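Local coordinates for protein GH18 chiitnase (Pseudoalteromonas aurantia, PDB 6K7Z) that probably hydrolyses beta-1,4-glycosidic bonds inside chitin chains, acting as an endochitinase of glycoside hydrolase family 18, at residues S2-S10 and P22-F30; A131-R142 and E172-D182. All coordinates share one frame; numbering follows the deposited sequence.

Contact 1: residues S2-S10 and P22-F30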
loop_
_atom_site.group_PDB
_atom_site.type_symbol
_atom_site.label_atom_id
_atom_site.label_comp_id
_atom_site.label_asym_id
_atom_site.label_seq_id
_atom_site.Cartn_x
_atom_site.Cartn_y
_atom_site.Cartn_z
ATOM N N SER A 2 6.001 14.958 -4.711
ATOM C CA SER A 2 5.742 13.566 -4.928
ATOM C C SER A 2 6.408 12.814 -3.825
ATOM O O SER A 2 7.315 13.290 -3.226
ATOM C CB SER A 2 6.366 13.145 -6.205
ATOM O OG SER A 2 7.690 13.499 -6.113
ATOM N N LYS A 3 5.951 11.601 -3.585
ATOM C CA LYS A 3 6.431 10.780 -2.481
ATOM C C LYS A 3 7.011 9.498 -3.043
ATOM O O LYS A 3 6.553 9.069 -4.030
ATOM C CB LYS A 3 5.250 10.345 -1.646
ATOM C CG LYS A 3 4.630 11.345 -0.708
ATOM C CD LYS A 3 3.359 10.783 -0.103
ATOM C CE LYS A 3 2.528 11.852 0.575
ATOM N NZ LYS A 3 2.407 13.103 -0.147
ATOM N N THR A 4 7.970 8.913 -2.356
ATOM C CA THR A 4 8.577 7.630 -2.698
ATOM C C THR A 4 8.231 6.653 -1.576
ATOM O O THR A 4 8.401 6.960 -0.459
ATOM C CB THR A 4 10.068 7.722 -2.973
ATOM O OG1 THR A 4 10.713 8.373 -1.926
ATOM C CG2 THR A 4 10.251 8.456 -4.281
ATOM N N ILE A 5 7.723 5.494 -1.970
ATOM C CA ILE A 5 7.184 4.526 -1.030
ATOM C C ILE A 5 7.724 3.150 -1.392
ATOM O O ILE A 5 7.851 2.814 -2.574
ATOM C CB ILE A 5 5.645 4.558 -1.051
ATOM C CG1 ILE A 5 5.171 5.984 -0.752
ATOM C CG2 ILE A 5 5.044 3.558 -0.050
ATOM C CD1 ILE A 5 3.709 6.128 -0.624
ATOM N N THR A 6 8.056 2.352 -0.378
ATOM C CA THR A 6 8.454 0.978 -0.646
ATOM C C THR A 6 7.835 0.070 0.397
ATOM O O THR A 6 7.518 0.499 1.506
ATOM C CB THR A 6 9.989 0.807 -0.669
ATOM O OG1 THR A 6 10.322 -0.537 -1.052
ATOM C CG2 THR A 6 10.614 1.141 0.690
ATOM N N TYR A 7 7.657 -1.196 0.024
ATOM C CA TYR A 7 7.275 -2.250 0.956
ATOM C C TYR A 7 8.497 -3.038 1.406
ATOM O O TYR A 7 9.369 -3.373 0.601
ATOM C CB TYR A 7 6.274 -3.219 0.334
ATOM C CG TYR A 7 4.883 -2.657 0.214
ATOM C CD1 TYR A 7 4.551 -1.816 -0.849
ATOM C CD2 TYR A 7 3.915 -2.953 1.155
ATOM C CE1 TYR A 7 3.297 -1.276 -0.964
ATOM C CE2 TYR A 7 2.634 -2.418 1.044
ATOM C CZ TYR A 7 2.343 -1.584 -0.019
ATOM O OH TYR A 7 1.097 -1.044 -0.152
ATOM N N TYR A 8 8.551 -3.348 2.698
ATOM C CA TYR A 8 9.617 -4.174 3.246
ATOM C C TYR A 8 8.998 -5.488 3.705
ATOM O O TYR A 8 8.296 -5.528 4.717
ATOM C CB TYR A 8 10.328 -3.455 4.385
ATOM C CG TYR A 8 11.560 -4.179 4.881
ATOM C CD1 TYR A 8 12.771 -4.016 4.233
ATOM C CD2 TYR A 8 11.517 -5.011 5.991
ATOM C CE1 TYR A 8 13.914 -4.648 4.668
ATOM C CE2 TYR A 8 12.677 -5.666 6.433
ATOM C CZ TYR A 8 13.868 -5.478 5.752
ATOM O OH TYR A 8 15.048 -6.096 6.157
ATOM N N ASN A 9 9.259 -6.558 2.953
ATOM C CA ASN A 9 8.822 -7.903 3.320
ATOM C C ASN A 9 10.036 -8.810 3.426
ATOM O O ASN A 9 10.370 -9.243 4.531
ATOM C CB ASN A 9 7.798 -8.423 2.306
ATOM C CG ASN A 9 7.195 -9.773 2.701
ATOM O OD1 ASN A 9 7.366 -10.760 1.993
ATOM N ND2 ASN A 9 6.473 -9.812 3.819
ATOM N N SER A 10 10.727 -9.096 2.318
ATOM C CA SER A 10 11.986 -9.828 2.373
ATOM C C SER A 10 13.041 -9.029 3.131
ATOM O O SER A 10 13.121 -7.802 3.014
ATOM C CB SER A 10 12.494 -10.126 0.962
ATOM O OG SER A 10 13.888 -10.396 0.993
ATOM N N PRO A 22 16.380 7.848 -0.571
ATOM C CA PRO A 22 15.348 8.889 -0.742
ATOM C C PRO A 22 13.931 8.322 -0.746
ATOM O O PRO A 22 13.161 8.496 -1.706
ATOM C CB PRO A 22 15.743 9.519 -2.085
ATOM C CG PRO A 22 16.364 8.407 -2.843
ATOM C CD PRO A 22 17.086 7.559 -1.836
ATOM N N TYR A 23 13.583 7.619 0.331
ATOM C CA TYR A 23 12.216 7.173 0.580
ATOM C C TYR A 23 11.516 8.128 1.530
ATOM O O TYR A 23 12.126 8.651 2.465
ATOM C CB TYR A 23 12.168 5.768 1.187
ATOM C CG TYR A 23 12.433 4.673 0.181
ATOM C CD1 TYR A 23 11.522 4.411 -0.835
ATOM C CD2 TYR A 23 13.589 3.900 0.258
ATOM C CE1 TYR A 23 11.760 3.419 -1.770
ATOM C CE2 TYR A 23 13.838 2.900 -0.663
ATOM C CZ TYR A 23 12.919 2.662 -1.672
ATOM O OH TYR A 23 13.178 1.662 -2.585
ATOM N N ASP A 24 10.230 8.345 1.292
ATOM C CA ASP A 24 9.419 9.079 2.249
ATOM C C ASP A 24 8.653 8.167 3.187
ATOM O O ASP A 24 8.445 8.527 4.353
ATOM C CB ASP A 24 8.437 9.993 1.518
ATOM C CG ASP A 24 9.136 11.031 0.684
ATOM O OD1 ASP A 24 9.985 11.761 1.243
ATOM O OD2 ASP A 24 8.853 11.103 -0.528
ATOM N N VAL A 25 8.251 6.990 2.714
ATOM C CA VAL A 25 7.393 6.087 3.474
ATOM C C VAL A 25 7.886 4.663 3.275
ATOM O O VAL A 25 8.159 4.243 2.146
ATOM C CB VAL A 25 5.922 6.187 3.022
ATOM C CG1 VAL A 25 5.045 5.281 3.875
ATOM C CG2 VAL A 25 5.429 7.623 3.073
ATOM N N VAL A 26 7.965 3.910 4.364
ATOM C CA VAL A 26 8.269 2.489 4.306
ATOM C C VAL A 26 7.092 1.744 4.911
ATOM O O VAL A 26 6.709 2.011 6.058
ATOM C CB VAL A 26 9.575 2.152 5.039
ATOM C CG1 VAL A 26 9.721 0.649 5.168
ATOM C CG2 VAL A 26 10.756 2.766 4.291
ATOM N N ASN A 27 6.517 0.817 4.142
ATOM C CA ASN A 27 5.428 -0.036 4.600
ATOM C C ASN A 27 6.011 -1.367 5.051
ATOM O O ASN A 27 6.540 -2.117 4.231
ATOM C CB ASN A 27 4.400 -0.294 3.499
ATOM C CG ASN A 27 3.755 0.972 2.973
ATOM O OD1 ASN A 27 3.601 1.947 3.697
ATOM N ND2 ASN A 27 3.332 0.940 1.708
ATOM N N LEU A 28 5.897 -1.676 6.344
ATOM C CA LEU A 28 6.342 -2.975 6.826
ATOM C C LEU A 28 5.274 -4.013 6.506
ATOM O O LEU A 28 4.112 -3.858 6.891
ATOM C CB LEU A 28 6.638 -2.925 8.326
ATOM C CG LEU A 28 7.525 -1.765 8.753
ATOM C CD1 LEU A 28 7.632 -1.703 10.271
ATOM C CD2 LEU A 28 8.921 -1.898 8.115
ATOM N N ALA A 29 5.664 -5.070 5.804
ATOM C CA ALA A 29 4.733 -6.109 5.365
ATOM C C ALA A 29 5.070 -7.474 5.990
ATOM O O ALA A 29 6.187 -7.944 5.813
ATOM C CB ALA A 29 4.779 -6.210 3.838
ATOM N N PHE A 30 4.144 -8.154 6.671
ATOM C CA PHE A 30 2.743 -7.789 6.844
ATOM C C PHE A 30 2.265 -8.087 8.259
ATOM O O PHE A 30 2.862 -8.869 9.006
ATOM C CB PHE A 30 1.823 -8.574 5.898
ATOM C CG PHE A 30 1.952 -8.210 4.452
ATOM C CD1 PHE A 30 1.384 -7.048 3.967
ATOM C CD2 PHE A 30 2.600 -9.059 3.569
ATOM C CE1 PHE A 30 1.491 -6.717 2.610
ATOM C CE2 PHE A 30 2.715 -8.736 2.225
ATOM C CZ PHE A 30 2.154 -7.568 1.747
HETATM O O HOH W 1 8.829 -7.978 7.002
#

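Contact 2: residues A131-R142 and E172-D182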
loop_
_atom_site.group_PDB
_atom_site.type_symbol
_atom_site.label_atom_id
_atom_site.label_comp_id
_atom_site.label_asym_id
_atom_site.label_seq_id
_atom_site.Cartn_x
_atom_site.Cartn_y
_atom_site.Cartn_z
ATOM N N ALA A 131 -16.612 -3.274 -0.275
ATOM C CA ALA A 131 -16.559 -1.819 -0.253
ATOM C C ALA A 131 -17.016 -1.281 1.095
ATOM O O ALA A 131 -16.356 -0.420 1.688
ATOM C CB ALA A 131 -17.406 -1.242 -1.388
ATOM N N GLN A 132 -18.139 -1.788 1.607
ATOM C CA GLN A 132 -18.602 -1.312 2.903
ATOM C C GLN A 132 -17.630 -1.691 4.013
ATOM O O GLN A 132 -17.474 -0.936 4.981
ATOM C CB GLN A 132 -20.007 -1.840 3.192
ATOM C CG GLN A 132 -20.515 -1.434 4.576
ATOM C CD GLN A 132 -20.587 0.088 4.747
ATOM O OE1 GLN A 132 -21.200 0.788 3.935
ATOM N NE2 GLN A 132 -19.932 0.603 5.795
ATOM N N PHE A 133 -16.955 -2.840 3.881
ATOM C CA PHE A 133 -15.921 -3.209 4.842
ATOM C C PHE A 133 -14.800 -2.180 4.846
ATOM O O PHE A 133 -14.399 -1.677 5.904
ATOM C CB PHE A 133 -15.375 -4.596 4.515
ATOM C CG PHE A 133 -14.115 -4.940 5.265
ATOM C CD1 PHE A 133 -14.132 -5.094 6.644
ATOM C CD2 PHE A 133 -12.914 -5.120 4.592
ATOM C CE1 PHE A 133 -12.978 -5.415 7.335
ATOM C CE2 PHE A 133 -11.748 -5.438 5.272
ATOM C CZ PHE A 133 -11.774 -5.586 6.652
ATOM N N LEU A 134 -14.285 -1.850 3.663
ATOM C CA LEU A 134 -13.201 -0.882 3.583
ATOM C C LEU A 134 -13.658 0.500 4.024
ATOM O O LEU A 134 -12.904 1.233 4.668
ATOM C CB LEU A 134 -12.662 -0.855 2.164
ATOM C CG LEU A 134 -11.996 -2.171 1.790
ATOM C CD1 LEU A 134 -11.712 -2.161 0.301
ATOM C CD2 LEU A 134 -10.708 -2.353 2.572
ATOM N N ILE A 135 -14.891 0.872 3.690
ATOM C CA ILE A 135 -15.425 2.156 4.144
ATOM C C ILE A 135 -15.494 2.199 5.667
ATOM O O ILE A 135 -15.003 3.140 6.298
ATOM C CB ILE A 135 -16.801 2.407 3.508
ATOM C CG1 ILE A 135 -16.616 2.738 2.028
ATOM C CG2 ILE A 135 -17.580 3.498 4.262
ATOM C CD1 ILE A 135 -17.889 2.649 1.222
ATOM N N SER A 136 -16.101 1.184 6.275
ATOM C CA SER A 136 -16.223 1.163 7.735
ATOM C C SER A 136 -14.863 1.054 8.412
ATOM O O SER A 136 -14.599 1.743 9.405
ATOM C CB SER A 136 -17.129 0.011 8.173
ATOM O OG SER A 136 -17.154 -0.076 9.595
ATOM N N LEU A 137 -13.994 0.168 7.916
ATOM C CA LEU A 137 -12.665 0.053 8.508
ATOM C C LEU A 137 -11.911 1.378 8.438
ATOM O O LEU A 137 -11.285 1.795 9.420
ATOM C CB LEU A 137 -11.867 -1.053 7.819
ATOM C CG LEU A 137 -10.439 -1.215 8.343
ATOM C CD1 LEU A 137 -10.437 -1.593 9.821
ATOM C CD2 LEU A 137 -9.648 -2.234 7.505
ATOM N N THR A 138 -11.980 2.070 7.296
ATOM C CA THR A 138 -11.287 3.350 7.193
ATOM C C THR A 138 -11.824 4.352 8.208
ATOM O O THR A 138 -11.046 5.019 8.897
ATOM C CB THR A 138 -11.392 3.904 5.771
ATOM O OG1 THR A 138 -10.699 3.035 4.865
ATOM C CG2 THR A 138 -10.768 5.289 5.691
ATOM N N GLN A 139 -13.151 4.432 8.354
ATOM C CA GLN A 139 -13.735 5.390 9.284
ATOM C C GLN A 139 -13.312 5.089 10.715
ATOM O O GLN A 139 -12.921 5.991 11.465
ATOM C CB GLN A 139 -15.258 5.374 9.157
ATOM C CG GLN A 139 -15.785 6.060 7.905
ATOM C CD GLN A 139 -17.275 5.848 7.697
ATOM O OE1 GLN A 139 -17.853 4.884 8.198
ATOM N NE2 GLN A 139 -17.902 6.746 6.944
ATOM N N GLU A 140 -13.383 3.818 11.112
ATOM C CA GLU A 140 -13.054 3.457 12.485
ATOM C C GLU A 140 -11.572 3.639 12.763
ATOM O O GLU A 140 -11.180 4.031 13.868
ATOM C CB GLU A 140 -13.476 2.015 12.757
ATOM C CG GLU A 140 -14.955 1.771 12.584
ATOM C CD GLU A 140 -15.764 2.360 13.718
ATOM O OE1 GLU A 140 -15.155 2.890 14.682
ATOM O OE2 GLU A 140 -17.003 2.273 13.653
ATOM N N LEU A 141 -10.733 3.355 11.772
ATOM C CA LEU A 141 -9.299 3.537 11.946
ATOM C C LEU A 141 -8.951 5.016 12.055
ATOM O O LEU A 141 -8.146 5.411 12.911
ATOM C CB LEU A 141 -8.572 2.877 10.776
ATOM C CG LEU A 141 -7.175 2.278 10.896
ATOM C CD1 LEU A 141 -7.009 1.464 12.156
ATOM C CD2 LEU A 141 -6.935 1.406 9.666
ATOM N N ARG A 142 -9.564 5.843 11.204
ATOM C CA ARG A 142 -9.274 7.273 11.182
ATOM C C ARG A 142 -9.723 7.946 12.468
ATOM O O ARG A 142 -9.078 8.894 12.932
ATOM C CB ARG A 142 -9.952 7.921 9.969
ATOM C CG ARG A 142 -9.731 9.423 9.847
ATOM C CD ARG A 142 -8.242 9.753 9.923
ATOM N NE ARG A 142 -7.600 9.627 8.626
ATOM C CZ ARG A 142 -6.286 9.531 8.452
ATOM N NH1 ARG A 142 -5.470 9.530 9.494
ATOM N NH2 ARG A 142 -5.788 9.433 7.231
ATOM N N GLU A 172 -16.407 3.048 -5.076
ATOM C CA GLU A 172 -17.297 3.281 -3.947
ATOM C C GLU A 172 -16.516 3.730 -2.724
ATOM O O GLU A 172 -16.929 4.657 -2.020
ATOM C CB GLU A 172 -18.100 2.017 -3.637
ATOM C CG GLU A 172 -19.118 2.187 -2.512
ATOM C CD GLU A 172 -19.937 0.921 -2.231
ATOM O OE1 GLU A 172 -20.088 0.073 -3.141
ATOM O OE2 GLU A 172 -20.436 0.782 -1.089
ATOM N N VAL A 173 -15.371 3.095 -2.459
ATOM C CA VAL A 173 -14.584 3.466 -1.287
ATOM C C VAL A 173 -14.202 4.944 -1.337
ATOM O O VAL A 173 -14.470 5.701 -0.394
ATOM C CB VAL A 173 -13.342 2.563 -1.160
ATOM C CG1 VAL A 173 -12.430 3.074 -0.057
ATOM C CG2 VAL A 173 -13.759 1.123 -0.865
ATOM N N VAL A 174 -13.572 5.384 -2.432
ATOM C CA VAL A 174 -13.087 6.765 -2.433
ATOM C C VAL A 174 -14.252 7.743 -2.448
ATOM O O VAL A 174 -14.155 8.839 -1.884
ATOM C CB VAL A 174 -12.110 7.042 -3.596
ATOM C CG1 VAL A 174 -10.864 6.166 -3.487
ATOM C CG2 VAL A 174 -12.791 6.872 -4.957
ATOM N N GLU A 175 -15.375 7.362 -3.055
ATOM C CA GLU A 175 -16.535 8.245 -3.060
ATOM C C GLU A 175 -17.078 8.492 -1.661
ATOM O O GLU A 175 -17.548 9.596 -1.373
ATOM C CB GLU A 175 -17.618 7.659 -3.951
ATOM C CG GLU A 175 -17.348 7.955 -5.416
ATOM C CD GLU A 175 -18.206 7.148 -6.348
ATOM O OE1 GLU A 175 -18.858 6.180 -5.900
ATOM O OE2 GLU A 175 -18.213 7.484 -7.540
ATOM N N LEU A 176 -17.009 7.500 -0.777
ATOM C CA LEU A 176 -17.563 7.638 0.566
ATOM C C LEU A 176 -16.559 8.119 1.605
ATOM O O LEU A 176 -16.939 8.883 2.499
ATOM C CB LEU A 176 -18.171 6.311 1.025
ATOM C CG LEU A 176 -19.660 6.105 0.697
ATOM C CD1 LEU A 176 -20.496 7.206 1.345
ATOM C CD2 LEU A 176 -19.908 6.055 -0.796
ATOM N N VAL A 177 -15.289 7.698 1.526
ATOM C CA VAL A 177 -14.325 8.012 2.582
ATOM C C VAL A 177 -12.972 8.451 2.026
ATOM O O VAL A 177 -11.986 8.511 2.767
ATOM C CB VAL A 177 -14.118 6.820 3.540
ATOM C CG1 VAL A 177 -15.430 6.430 4.240
ATOM C CG2 VAL A 177 -13.476 5.627 2.796
ATOM N N GLY A 178 -12.911 8.776 0.733
ATOM C CA GLY A 178 -11.650 9.217 0.155
ATOM C C GLY A 178 -11.010 10.368 0.905
ATOM O O GLY A 178 -9.778 10.461 0.982
ATOM N N GLN A 179 -11.827 11.252 1.483
ATOM C CA GLN A 179 -11.293 12.381 2.232
ATOM C C GLN A 179 -10.529 11.946 3.477
ATOM O O GLN A 179 -9.743 12.734 4.015
ATOM C CB GLN A 179 -12.427 13.341 2.607
ATOM C CG GLN A 179 -13.409 12.798 3.646
ATOM C CD GLN A 179 -14.412 11.779 3.096
ATOM O OE1 GLN A 179 -14.480 11.520 1.888
ATOM N NE2 GLN A 179 -15.215 11.208 3.996
ATOM N N GLU A 180 -10.720 10.712 3.936
ATOM C CA GLU A 180 -10.051 10.206 5.124
ATOM C C GLU A 180 -8.826 9.357 4.810
ATOM O O GLU A 180 -8.151 8.897 5.736
ATOM C CB GLU A 180 -11.039 9.398 5.967
ATOM C CG GLU A 180 -12.204 10.244 6.462
ATOM C CD GLU A 180 -13.163 9.477 7.332
ATOM O OE1 GLU A 180 -12.830 8.352 7.763
ATOM O OE2 GLU A 180 -14.264 10.005 7.591
ATOM N N ILE A 181 -8.538 9.124 3.539
ATOM C CA ILE A 181 -7.410 8.305 3.106
ATOM C C ILE A 181 -6.301 9.237 2.647
ATOM O O ILE A 181 -6.553 10.184 1.887
ATOM C CB ILE A 181 -7.835 7.356 1.970
ATOM C CG1 ILE A 181 -8.869 6.349 2.477
ATOM C CG2 ILE A 181 -6.612 6.682 1.316
ATOM C CD1 ILE A 181 -9.486 5.497 1.379
ATOM N N ASP A 182 -5.072 8.965 3.077
ATOM C CA ASP A 182 -3.981 9.843 2.670
ATOM C C ASP A 182 -3.564 9.604 1.225
ATOM O O ASP A 182 -3.355 10.566 0.478
ATOM C CB ASP A 182 -2.799 9.681 3.621
ATOM C CG ASP A 182 -3.109 10.222 5.007
ATOM O OD1 ASP A 182 -3.008 11.446 5.204
ATOM O OD2 ASP A 182 -3.464 9.428 5.880
HETATM O O HOH W 2 -13.720 8.466 10.951
#

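Contact 1: residues S2-S10 and P22-F30
Thr4 O takes two backbone donors at once, Asp24 N at 2.9 Å and Val25 N at 3.2 Å. The Asp24 carboxylate returns the favour: its OD2 accepts Thr4 N (3.0 Å) on its anti side, tying the loop ahead of strand 25-33 to the start of strand 3-8. From there the two strands run parallel, and the ladder straightens until Asn27 N meets Thr6 O at 178°. Beyond it, Asn9 reaches with ND2 to Ala29 O, 2.7 Å away, approaching from above the carbonyl plane. Outside the barrel, Thr6 lays CG2 over the centre of the Tyr23 ring, a CH-pi contact. With its OG1 anti to the backbone N (chi1 -175°), it can bond Asn259, as Tyr23 OH also does; threonine's two unlike branches suit this double duty. Inside, Ile5 and Val25 lie side by side, and Asn27 ND2 stands over one face of the Tyr7 ring, 3.2 Å from CZ, with amide and ring planes 69° apart. Tyr7 OH bonds Asp113 in the DxxDxDxE motif, which carries the catalytic acid in family 18, probably here as well. Both faces thus mix apolar or CH-pi contact with polar ends: Thr6 and Tyr23 share Asn259 outside, and Asp113 holds the Tyr7 hydroxyl inside.

Contact 2: residues A131-R142 and E172-D182
Arg142 grips Glu180 side-on, NE (3.0 Å) and NH2 (2.8 Å) both donating to the one backbone oxygen, Glu180 O. NH2 also forms a salt bridge with Asp182 OD2 at 2.7 Å, entering from above the carboxylate plane, whereas both acceptors lie near the plane of the guanidinium at its edge. The side chain leaves with CG anti to the backbone N and then bends at chi2 (52°) and chi3 (85°), which folds the guanidinium back against the 3-10 segment 178-180 and the residues that follow. NH1 serves Leu145 O and Tyr150 O, and Asp182 OD2 also accepts Ile152 N, so the arginine joins this turn to the approach of strand 151-154. Replacing Arg142 by alanine would probably leave Glu180 O without these two donors and Asp182 without its salt-bridge partner, and let the turn shift. Next along, the Thr138 hydroxyl donates to Leu134 O and is also bonded to His154, while its CG2 packs against Ile181 CG1 (3.9 Å) and Val177 CG2. Farther out, Ile135 is a knob in a hole made by Glu172, Val173, Leu176 and Val177. Its beta-branch sends CG2 to Val177 CG1 (3.6 Å), while the longer arm, CG1 and CD1, reaches Leu176 CB (CD1 at 3.7 Å). Ala131, small enough for close approach, takes the Glu172 carboxylate against its CB. The axes of 131-142 and 172-177 approach to 9.1 Å and cross at -34°. Two neighbouring helices of the layer around a TIM barrel are therefore joined by apolar packing along their length and, at one end, by an arginine's directed bonds.

Contact 1 builds part of the barrel wall; contact 2 packs two helices of the layer around it, as expected of a TIM barrel of family 18. Their centres lie 22 Å apart, and the nearest atoms, about 6 Å apart, do not touch. Strand 111-115 connects them indirectly: Asp113, in the DxxDxDxE motif, bonds Tyr7 of contact 1 within the barrel, while Ile114 is covered by Leu134, Leu137 and Leu141 of helix 130-144. Neighbouring residues of one strand thus turn to the two regions. Contact 1 therefore borders the probable catalytic centre directly, whereas contact 2 adjoins the strands that frame it from behind.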